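PDB 3NQP: SusD superfamily protein from Bacteroides fragilis NCTC 9343, which probably binds glycans at the bacterial outer membrane, as SusD-family proteins do, for uptake into the cell. Local coordinates for residues Ala202-Met207 / Leu236-Asn241; Asn262-Phe267 / Arg381-Tyr386; Gln169-Leu174 / Gly208-Trp213. All blocks are in the same frame, centred on the assembly; numbering follows the deposited sequence.

Contact 1 of 3, residues Ala202-Met207 / Leu236-Asn241; sequences ATECLM and LESVLN. With EDO (1,2-ethanediol), chain H.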
loop_
_atom_site.group_PDB
_atom_site.type_symbol
_atom_site.label_atom_id
_atom_site.label_comp_id
_atom_site.label_asym_id
_atom_site.label_seq_id
_atom_site.Cartn_x
_atom_site.Cartn_y
_atom_site.Cartn_z
ATOM N N ALA A 202 2.403 -6.579 13.297
ATOM C CA ALA A 202 2.315 -5.428 12.442
ATOM C C ALA A 202 3.546 -4.550 12.606
ATOM O O ALA A 202 4.100 -4.044 11.593
ATOM C CB ALA A 202 1.021 -4.636 12.736
ATOM N N THR A 203 3.983 -4.365 13.859
ATOM C CA THR A 203 5.220 -3.643 14.118
ATOM C C THR A 203 6.422 -4.346 13.471
ATOM O O THR A 203 7.323 -3.685 12.889
ATOM C CB THR A 203 5.473 -3.409 15.606
ATOM O OG1 THR A 203 4.535 -2.441 16.081
ATOM C CG2 THR A 203 6.949 -2.871 15.864
ATOM N N GLU A 204 6.456 -5.666 13.550
ATOM C CA GLU A 204 7.552 -6.419 12.915
ATOM C C GLU A 204 7.528 -6.260 11.367
ATOM O O GLU A 204 8.578 -6.143 10.753
ATOM C CB GLU A 204 7.528 -7.886 13.309
ATOM C CG GLU A 204 7.894 -8.115 14.760
ATOM C CD GLU A 204 8.617 -9.402 14.996
ATOM O OE1 GLU A 204 9.861 -9.376 14.911
ATOM O OE2 GLU A 204 7.953 -10.423 15.217
ATOM N N CYS A 205 6.336 -6.262 10.759
ATOM C CA CYS A 205 6.204 -5.990 9.335
ATOM C C CYS A 205 6.743 -4.599 8.967
ATOM O O CYS A 205 7.520 -4.436 8.038
ATOM C CB CYS A 205 4.748 -6.054 8.883
ATOM S SG CYS A 205 4.149 -7.767 8.754
ATOM N N LEU A 206 6.275 -3.606 9.688
ATOM C CA LEU A 206 6.764 -2.259 9.539
ATOM C C LEU A 206 8.270 -2.208 9.714
ATOM O O LEU A 206 8.947 -1.495 8.961
ATOM C CB LEU A 206 6.053 -1.295 10.502
ATOM C CG LEU A 206 6.337 0.191 10.353
ATOM C CD1 LEU A 206 6.143 0.678 8.915
ATOM C CD2 LEU A 206 5.401 0.955 11.308
HETATM N N MSE A 207 8.831 -2.938 10.666
HETATM C CA MSE A 207 10.298 -2.898 10.817
HETATM C C MSE A 207 10.957 -3.508 9.593
HETATM O O MSE A 207 11.961 -3.020 9.113
HETATM C CB MSE A 207 10.802 -3.578 12.104
HETATM C CG MSE A 207 10.327 -2.919 13.360
HETATM SE SE MSE A 207 10.948 -3.792 14.956
HETATM C CE MSE A 207 12.703 -3.049 14.919
ATOM N N LEU A 236 11.094 -9.967 9.489
ATOM C CA LEU A 236 10.176 -10.594 8.522
ATOM C C LEU A 236 10.096 -12.107 8.731
ATOM O O LEU A 236 9.025 -12.697 8.582
ATOM C CB LEU A 236 10.591 -10.244 7.081
ATOM C CG LEU A 236 10.416 -8.751 6.780
ATOM C CD1 LEU A 236 11.346 -8.315 5.682
ATOM C CD2 LEU A 236 8.930 -8.400 6.452
ATOM N N GLU A 237 11.231 -12.745 9.052
ATOM C CA GLU A 237 11.217 -14.188 9.309
ATOM C C GLU A 237 10.450 -14.474 10.573
ATOM O O GLU A 237 9.832 -15.516 10.688
ATOM C CB GLU A 237 12.646 -14.804 9.405
ATOM C CG GLU A 237 13.295 -14.802 8.040
ATOM C CD GLU A 237 14.621 -15.473 7.938
ATOM O OE1 GLU A 237 15.352 -15.497 8.942
ATOM O OE2 GLU A 237 14.928 -15.916 6.810
ATOM N N SER A 238 10.506 -13.562 11.524
ATOM C CA SER A 238 9.699 -13.715 12.759
ATOM C C SER A 238 8.206 -13.727 12.438
ATOM O O SER A 238 7.428 -14.554 12.981
ATOM C CB SER A 238 9.996 -12.571 13.737
ATOM O OG SER A 238 9.261 -12.720 14.948
ATOM N N VAL A 239 7.809 -12.806 11.557
ATOM C CA VAL A 239 6.442 -12.785 11.072
ATOM C C VAL A 239 6.065 -14.111 10.435
ATOM O O VAL A 239 4.983 -14.635 10.732
ATOM C CB VAL A 239 6.153 -11.584 10.137
ATOM C CG1 VAL A 239 4.718 -11.692 9.546
ATOM C CG2 VAL A 239 6.357 -10.226 10.898
ATOM N N LEU A 240 6.949 -14.693 9.609
ATOM C CA LEU A 240 6.620 -15.976 8.985
ATOM C C LEU A 240 6.503 -17.091 10.009
ATOM O O LEU A 240 5.713 -18.050 9.796
ATOM C CB LEU A 240 7.637 -16.427 7.912
ATOM C CG LEU A 240 7.766 -15.640 6.614
ATOM C CD1 LEU A 240 8.712 -16.407 5.672
ATOM C CD2 LEU A 240 6.367 -15.377 5.978
ATOM N N ASN A 241 7.281 -17.005 11.105
ATOM C CA ASN A 241 7.475 -18.215 11.941
ATOM C C ASN A 241 6.660 -18.312 13.235
ATOM O O ASN A 241 6.422 -19.419 13.728
ATOM C CB ASN A 241 8.975 -18.426 12.258
ATOM C CG ASN A 241 9.788 -18.764 11.034
ATOM O OD1 ASN A 241 9.234 -19.054 9.989
ATOM N ND2 ASN A 241 11.106 -18.707 11.149
HETATM C C1 EDO H . 13.121 -18.765 8.002
HETATM O O1 EDO H . 12.886 -19.719 9.042
HETATM C C2 EDO H . 12.065 -18.885 6.908
HETATM O O2 EDO H . 10.768 -18.692 7.489
#
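Glu204 and Cys205 meet Ser238 and Val239 where two helices of the SusD helical core, 200-216 and 228-241, pack as an antiparallel pair. The short segments cross at -145°, with their axes 8.8 Å apart at closest approach. Cys205 and Leu236 have the nearest backbones, their CA atoms lying 6.1 Å apart.

The polar link is one hydrogen bond. Ser238 OG donates to Glu204 OE2 over 2.7 Å and uses the syn lone pair of that oxygen. With OG anti to the backbone N (chi1 -178°), Ser238 turns its hydroxyl to Glu204. The Glu204 chain is bent at chi2 (-147°), and its carboxylate reaches over to the serine. The same carboxylate has further partners beyond the two segments: His235 ND1 bonds to OE1, and the Tyr243 hydroxyl bonds to OE2. Several bonds therefore fix this buried acid in place, and they would be expected to favour its charged form.

Beside this polar link the contact is apolar. Val239 sets CG2 against two residues of the facing helix. Val239 CG2 lies 3.6 Å from Glu204 CB and 3.9 Å from Cys205 SG. Glu204 thus packs with its CB and bonds with its carboxylate. Leu236 brings CD2 to 4.5 Å from the backbone O of Cys205.

At the C-terminal end of 228-241, Asn241 holds a 1,2-ethanediol, probably from the crystallisation liquor. Asn241 ND2 donates to O1 of the diol over 2.9 Å, and O2 of the diol donates to Asn241 OD1.

The arrangement is that of neighbouring antiparallel helices in a TPR-like helical bundle, consistent with the TPR relationship of SusD proteins.

Contact 2 of 3, residues Asn262-Phe267 / Arg381-Tyr386; sequences NDEIIF and RLPWVY
Glu264 meets Arg381 and Pro383 where the turn 262-265 lies against the start of helix 382-396. Glu264 and Arg381 have the most surface buried here, followed by Ile266.

The side chains of Glu264 and Arg381 run side by side and point the same way. Arg381 CG stands between the backbone N and the carbonyl carbon (chi1 57°), and the chain extends from CG to NE alongside Glu264. A salt bridge joins Glu264 OE2 to Arg381 NH1 over 2.9 Å. The oxygen sits near the guanidinium plane, tilted 17° out of it. Both charges have second partners: Arg412 meets Glu264 OE1, while Glu449 and Glu445 meet the guanidinium of Arg381. The result is a buried charge network. Pro383 crosses the Glu264 side chain at about a right angle, with its CD 3.1 Å from Glu264 OE2.

The backbone adds a bond of 2.8 Å from Leu382 N to Glu264 O. Arg381 is the N-cap residue.

Ile266 CD1 lies 3.5 Å from Arg381 C and 4.1 Å from Val385 CG2.

Ile265 and Arg381 form a non-hydrogen-bonded antiparallel pair. Next to it, Ile266 and Phe267 both face Tyr380, a classic beta bulge in a two-stranded antiparallel sheet, whose strand 377-381 leads straight into helix 382-396.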
loop_
_atom_site.group_PDB
_atom_site.type_symbol
_atom_site.label_atom_id
_atom_site.label_comp_id
_atom_site.label_asym_id
_atom_site.label_seq_id
_atom_site.Cartn_x
_atom_site.Cartn_y
_atom_site.Cartn_z
ATOM N N ASN A 262 -8.675 -13.249 7.945
ATOM C CA ASN A 262 -8.191 -14.619 7.685
ATOM C C ASN A 262 -6.695 -14.790 7.947
ATOM O O ASN A 262 -5.967 -13.836 8.251
ATOM C CB ASN A 262 -8.536 -15.001 6.267
ATOM C CG ASN A 262 -7.901 -14.079 5.262
ATOM O OD1 ASN A 262 -6.673 -14.119 5.088
ATOM N ND2 ASN A 262 -8.723 -13.227 4.581
ATOM N N ASP A 263 -6.230 -16.025 7.838
ATOM C CA ASP A 263 -4.877 -16.399 8.278
ATOM C C ASP A 263 -3.729 -15.794 7.433
ATOM O O ASP A 263 -2.589 -15.851 7.833
ATOM C CB ASP A 263 -4.745 -17.961 8.305
ATOM C CG ASP A 263 -5.495 -18.594 9.478
ATOM O OD1 ASP A 263 -6.019 -17.860 10.335
ATOM O OD2 ASP A 263 -5.541 -19.822 9.534
ATOM N N GLU A 264 -4.021 -15.251 6.261
ATOM C CA GLU A 264 -2.980 -14.603 5.432
ATOM C C GLU A 264 -2.759 -13.176 5.869
ATOM O O GLU A 264 -1.737 -12.578 5.575
ATOM C CB GLU A 264 -3.432 -14.618 3.974
ATOM C CG GLU A 264 -2.395 -14.113 2.996
ATOM C CD GLU A 264 -2.725 -14.472 1.545
ATOM O OE1 GLU A 264 -3.186 -15.626 1.270
ATOM O OE2 GLU A 264 -2.446 -13.640 0.662
ATOM N N ILE A 265 -3.747 -12.584 6.528
ATOM C CA ILE A 265 -3.693 -11.176 6.867
ATOM C C ILE A 265 -2.953 -10.982 8.180
ATOM O O ILE A 265 -3.127 -11.760 9.107
ATOM C CB ILE A 265 -5.122 -10.573 6.955
ATOM C CG1 ILE A 265 -5.788 -10.526 5.543
ATOM C CG2 ILE A 265 -5.115 -9.139 7.554
ATOM C CD1 ILE A 265 -7.233 -10.024 5.590
ATOM N N ILE A 266 -2.114 -9.947 8.232
ATOM C CA ILE A 266 -1.415 -9.526 9.435
ATOM C C ILE A 266 -2.139 -8.304 10.045
ATOM O O ILE A 266 -2.555 -8.331 11.198
ATOM C CB ILE A 266 0.055 -9.128 9.153
ATOM C CG1 ILE A 266 0.934 -10.354 8.887
ATOM C CG2 ILE A 266 0.642 -8.462 10.366
ATOM C CD1 ILE A 266 1.304 -10.675 7.470
ATOM N N PHE A 267 -2.315 -7.260 9.252
ATOM C CA PHE A 267 -3.055 -6.078 9.694
ATOM C C PHE A 267 -3.864 -5.464 8.534
ATOM O O PHE A 267 -3.335 -5.263 7.429
ATOM C CB PHE A 267 -2.142 -5.029 10.367
ATOM C CG PHE A 267 -2.882 -3.787 10.704
ATOM C CD1 PHE A 267 -3.684 -3.740 11.821
ATOM C CD2 PHE A 267 -2.801 -2.660 9.884
ATOM C CE1 PHE A 267 -4.415 -2.600 12.132
ATOM C CE2 PHE A 267 -3.569 -1.530 10.172
ATOM C CZ PHE A 267 -4.368 -1.512 11.304
ATOM N N ARG A 381 -0.072 -8.459 4.417
ATOM C CA ARG A 381 -0.467 -9.885 4.395
ATOM C C ARG A 381 0.736 -10.769 3.970
ATOM O O ARG A 381 1.787 -10.261 3.561
ATOM C CB ARG A 381 -1.682 -10.072 3.501
ATOM C CG ARG A 381 -1.528 -9.607 2.118
ATOM C CD ARG A 381 -2.779 -9.921 1.301
ATOM N NE ARG A 381 -2.661 -9.416 -0.057
ATOM C CZ ARG A 381 -2.244 -10.109 -1.129
ATOM N NH1 ARG A 381 -1.879 -11.383 -1.074
ATOM N NH2 ARG A 381 -2.190 -9.502 -2.294
ATOM N N LEU A 382 0.611 -12.075 4.103
ATOM C CA LEU A 382 1.796 -12.932 4.070
ATOM C C LEU A 382 2.604 -12.882 2.753
ATOM O O LEU A 382 3.820 -12.868 2.828
ATOM C CB LEU A 382 1.411 -14.383 4.436
ATOM C CG LEU A 382 2.497 -15.282 4.994
ATOM C CD1 LEU A 382 2.999 -14.641 6.350
ATOM C CD2 LEU A 382 1.911 -16.733 5.172
ATOM N N PRO A 383 1.966 -12.875 1.542
ATOM C CA PRO A 383 2.809 -12.802 0.345
ATOM C C PRO A 383 3.686 -11.531 0.250
ATOM O O PRO A 383 4.747 -11.551 -0.413
ATOM C CB PRO A 383 1.798 -12.851 -0.837
ATOM C CG PRO A 383 0.597 -13.579 -0.271
ATOM C CD PRO A 383 0.556 -13.056 1.194
ATOM N N TRP A 384 3.269 -10.453 0.898
ATOM C CA TRP A 384 4.137 -9.259 1.021
ATOM C C TRP A 384 5.408 -9.634 1.786
ATOM O O TRP A 384 6.503 -9.187 1.438
ATOM C CB TRP A 384 3.385 -8.073 1.658
ATOM C CG TRP A 384 4.243 -6.844 1.876
ATOM C CD1 TRP A 384 4.410 -5.799 1.025
ATOM C CD2 TRP A 384 5.012 -6.557 3.017
ATOM N NE1 TRP A 384 5.268 -4.877 1.555
ATOM C CE2 TRP A 384 5.668 -5.328 2.782
ATOM C CE3 TRP A 384 5.253 -7.240 4.222
ATOM C CZ2 TRP A 384 6.540 -4.754 3.712
ATOM C CZ3 TRP A 384 6.070 -6.665 5.146
ATOM C CH2 TRP A 384 6.714 -5.444 4.892
ATOM N N VAL A 385 5.273 -10.456 2.821
ATOM C CA VAL A 385 6.418 -10.825 3.658
ATOM C C VAL A 385 7.374 -11.647 2.777
ATOM O O VAL A 385 8.587 -11.373 2.700
ATOM C CB VAL A 385 6.023 -11.530 4.992
ATOM C CG1 VAL A 385 7.267 -11.957 5.724
ATOM C CG2 VAL A 385 5.084 -10.618 5.905
ATOM N N TYR A 386 6.806 -12.594 2.048
ATOM C CA TYR A 386 7.595 -13.361 1.113
ATOM C C TYR A 386 8.342 -12.539 0.048
ATOM O O TYR A 386 9.515 -12.796 -0.191
ATOM C CB TYR A 386 6.722 -14.388 0.365
ATOM C CG TYR A 386 6.047 -15.488 1.157
ATOM C CD1 TYR A 386 6.629 -16.062 2.278
ATOM C CD2 TYR A 386 4.875 -16.080 0.652
ATOM C CE1 TYR A 386 5.999 -17.110 2.957
ATOM C CE2 TYR A 386 4.252 -17.105 1.325
ATOM C CZ TYR A 386 4.832 -17.635 2.453
ATOM O OH TYR A 386 4.209 -18.649 3.089
#

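Contact 3 of 3, residues Gln169-Leu174 / Gly208-Trp213; sequences QIKSDL and GEVYLW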
loop_
_atom_site.group_PDB
_atom_site.type_symbol
_atom_site.label_atom_id
_atom_site.label_comp_id
_atom_site.label_asym_id
_atom_site.label_seq_id
_atom_site.Cartn_x
_atom_site.Cartn_y
_atom_site.Cartn_z
ATOM N N GLN A 169 13.753 8.925 14.754
ATOM C CA GLN A 169 12.571 8.889 15.559
ATOM C C GLN A 169 11.712 7.699 15.214
ATOM O O GLN A 169 11.155 7.042 16.108
ATOM C CB GLN A 169 11.723 10.136 15.346
ATOM C CG GLN A 169 10.467 10.167 16.248
ATOM C CD GLN A 169 10.800 10.171 17.725
ATOM O OE1 GLN A 169 11.761 10.804 18.150
ATOM N NE2 GLN A 169 9.992 9.466 18.523
ATOM N N ILE A 170 11.564 7.466 13.906
ATOM C CA ILE A 170 10.810 6.313 13.442
ATOM C C ILE A 170 11.385 5.042 14.096
ATOM O O ILE A 170 10.670 4.219 14.638
ATOM C CB ILE A 170 10.846 6.193 11.923
ATOM C CG1 ILE A 170 9.969 7.261 11.259
ATOM C CG2 ILE A 170 10.366 4.856 11.508
ATOM C CD1 ILE A 170 10.174 7.336 9.711
ATOM N N LYS A 171 12.688 4.869 14.016
ATOM C CA LYS A 171 13.304 3.649 14.534
ATOM C C LYS A 171 13.231 3.586 16.082
ATOM O O LYS A 171 13.005 2.519 16.657
ATOM C CB LYS A 171 14.743 3.533 14.010
ATOM C CG LYS A 171 14.783 3.133 12.495
ATOM C CD LYS A 171 16.180 3.113 11.884
ATOM C CE LYS A 171 16.230 2.614 10.433
ATOM N NZ LYS A 171 17.618 2.738 9.840
ATOM N N SER A 172 13.387 4.719 16.758
ATOM C CA SER A 172 13.189 4.736 18.209
ATOM C C SER A 172 11.785 4.266 18.565
ATOM O O SER A 172 11.595 3.417 19.449
ATOM C CB SER A 172 13.427 6.136 18.735
ATOM O OG SER A 172 13.152 6.172 20.105
ATOM N N ASP A 173 10.794 4.766 17.819
ATOM C CA ASP A 173 9.391 4.365 18.030
ATOM C C ASP A 173 9.114 2.916 17.738
ATOM O O ASP A 173 8.328 2.290 18.438
ATOM C CB ASP A 173 8.403 5.276 17.266
ATOM C CG ASP A 173 8.259 6.655 17.915
ATOM O OD1 ASP A 173 8.652 6.791 19.103
ATOM O OD2 ASP A 173 7.759 7.590 17.246
ATOM N N LEU A 174 9.761 2.365 16.717
ATOM C CA LEU A 174 9.541 0.955 16.425
ATOM C C LEU A 174 10.111 0.096 17.568
ATOM O O LEU A 174 9.488 -0.877 18.000
ATOM C CB LEU A 174 10.195 0.572 15.116
ATOM C CG LEU A 174 9.499 1.141 13.861
ATOM C CD1 LEU A 174 10.399 1.010 12.597
ATOM C CD2 LEU A 174 8.141 0.478 13.635
ATOM N N GLY A 208 10.369 -4.582 9.060
ATOM C CA GLY A 208 10.872 -5.158 7.830
ATOM C C GLY A 208 10.849 -4.150 6.694
ATOM O O GLY A 208 11.796 -4.076 5.916
ATOM N N GLU A 209 9.774 -3.368 6.604
ATOM C CA GLU A 209 9.611 -2.406 5.511
ATOM C C GLU A 209 10.592 -1.235 5.672
ATOM O O GLU A 209 11.263 -0.833 4.716
ATOM C CB GLU A 209 8.170 -1.881 5.456
ATOM C CG GLU A 209 7.753 -1.260 4.137
ATOM C CD GLU A 209 6.284 -0.861 4.163
ATOM O OE1 GLU A 209 5.700 -0.641 5.237
ATOM O OE2 GLU A 209 5.693 -0.795 3.106
ATOM N N VAL A 210 10.686 -0.725 6.886
ATOM C CA VAL A 210 11.544 0.428 7.209
ATOM C C VAL A 210 13.039 0.082 7.054
ATOM O O VAL A 210 13.757 0.773 6.330
ATOM C CB VAL A 210 11.271 0.949 8.634
ATOM C CG1 VAL A 210 12.400 1.912 9.084
ATOM C CG2 VAL A 210 9.870 1.631 8.725
ATOM N N TYR A 211 13.486 -1.017 7.657
ATOM C CA TYR A 211 14.889 -1.422 7.560
ATOM C C TYR A 211 15.329 -1.882 6.142
ATOM O O TYR A 211 16.451 -1.586 5.701
ATOM C CB TYR A 211 15.261 -2.440 8.657
ATOM C CG TYR A 211 15.453 -1.776 10.009
ATOM C CD1 TYR A 211 14.353 -1.516 10.826
ATOM C CD2 TYR A 211 16.686 -1.399 10.439
ATOM C CE1 TYR A 211 14.485 -0.923 12.020
ATOM C CE2 TYR A 211 16.861 -0.761 11.673
ATOM C CZ TYR A 211 15.756 -0.522 12.455
ATOM O OH TYR A 211 15.879 0.102 13.659
ATOM N N LEU A 212 14.459 -2.530 5.378
ATOM C CA LEU A 212 14.795 -2.753 3.994
ATOM C C LEU A 212 14.976 -1.441 3.233
ATOM O O LEU A 212 15.916 -1.273 2.460
ATOM C CB LEU A 212 13.711 -3.563 3.250
ATOM C CG LEU A 212 14.072 -3.839 1.790
ATOM C CD1 LEU A 212 15.419 -4.603 1.581
ATOM C CD2 LEU A 212 12.874 -4.617 1.154
ATOM N N TRP A 213 14.024 -0.543 3.400
ATOM C CA TRP A 213 14.091 0.770 2.765
ATOM C C TRP A 213 15.413 1.475 3.105
ATOM O O TRP A 213 16.139 1.871 2.194
ATOM C CB TRP A 213 12.901 1.631 3.173
ATOM C CG TRP A 213 12.921 2.957 2.571
ATOM C CD1 TRP A 213 13.771 4.012 2.925
ATOM C CD2 TRP A 213 12.134 3.432 1.462
ATOM N NE1 TRP A 213 13.521 5.094 2.111
ATOM C CE2 TRP A 213 12.534 4.769 1.212
ATOM C CE3 TRP A 213 11.112 2.871 0.666
ATOM C CZ2 TRP A 213 11.955 5.542 0.206
ATOM C CZ3 TRP A 213 10.541 3.656 -0.320
ATOM C CH2 TRP A 213 10.960 4.977 -0.533
HETATM O O HOH W 1 13.921 0.182 15.448
#
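Lys171 CG lies anti to its carbonyl carbon (chi1 -74°), and the chain beyond it is fully extended. Tyr211 CG takes the same place on its own residue (chi1 -77°). The lysine chain and the tyrosine ring cross obliquely between helices 163-181 and 200-216.

Lys171 CE lies over one face of the Tyr211 ring, offset toward the rim, in a CH-pi contact 3.9 Å from the ring centroid. Lys171 NZ makes an off-centre cation-pi contact at 4.6 Å from the same centroid, 34° off the ring normal. Nearer the backbone, Lys171 CG is 3.4 Å from Tyr211 OH. A water in the plane of the ring lies 2.7 Å from Tyr211 OH and donates to Lys171 O. One water thus ties the tyrosine tip to the lysine backbone.

Beside the lysine the packing is apolar. Leu174 and Val210 reach toward each other tip to tip, with Leu174 CD1 4.0 Å from Val210 CG2. Ile170 CG2 comes to 4.3 Å from Val210 CG2. The axes of the short segments stay 11.3 Å apart, so side chains and one bridging water span the gap.

The amine of Lys171 has its strongest partner outside the contact, a salt bridge to Asp228, and also bonds to Thr214. The ring therefore probably adds to the stabilisation of a charge held mainly by the aspartate.

How the contacts relate
Contact 2 is wholly buried; contacts 1 and 3 are mostly so, with partly exposed Ser238 and Lys171. Contacts 1 and 3 both use helix 200-216 and join it to different antiparallel neighbours, at the same crossing angle but different spacing. Leu206 packs on Leu174 between them. Contact 2 pairs a turn and a strand with a helix start. It touches contact 1 through Leu240, which packs on Leu382 and Tyr386, and contact 3 through Trp384 on Glu209. The chemistry follows these places: a serine-to-carboxylate bond in contact 1, a network of charges in contact 2, and a lysine on an aromatic face with a bridging water in contact 3.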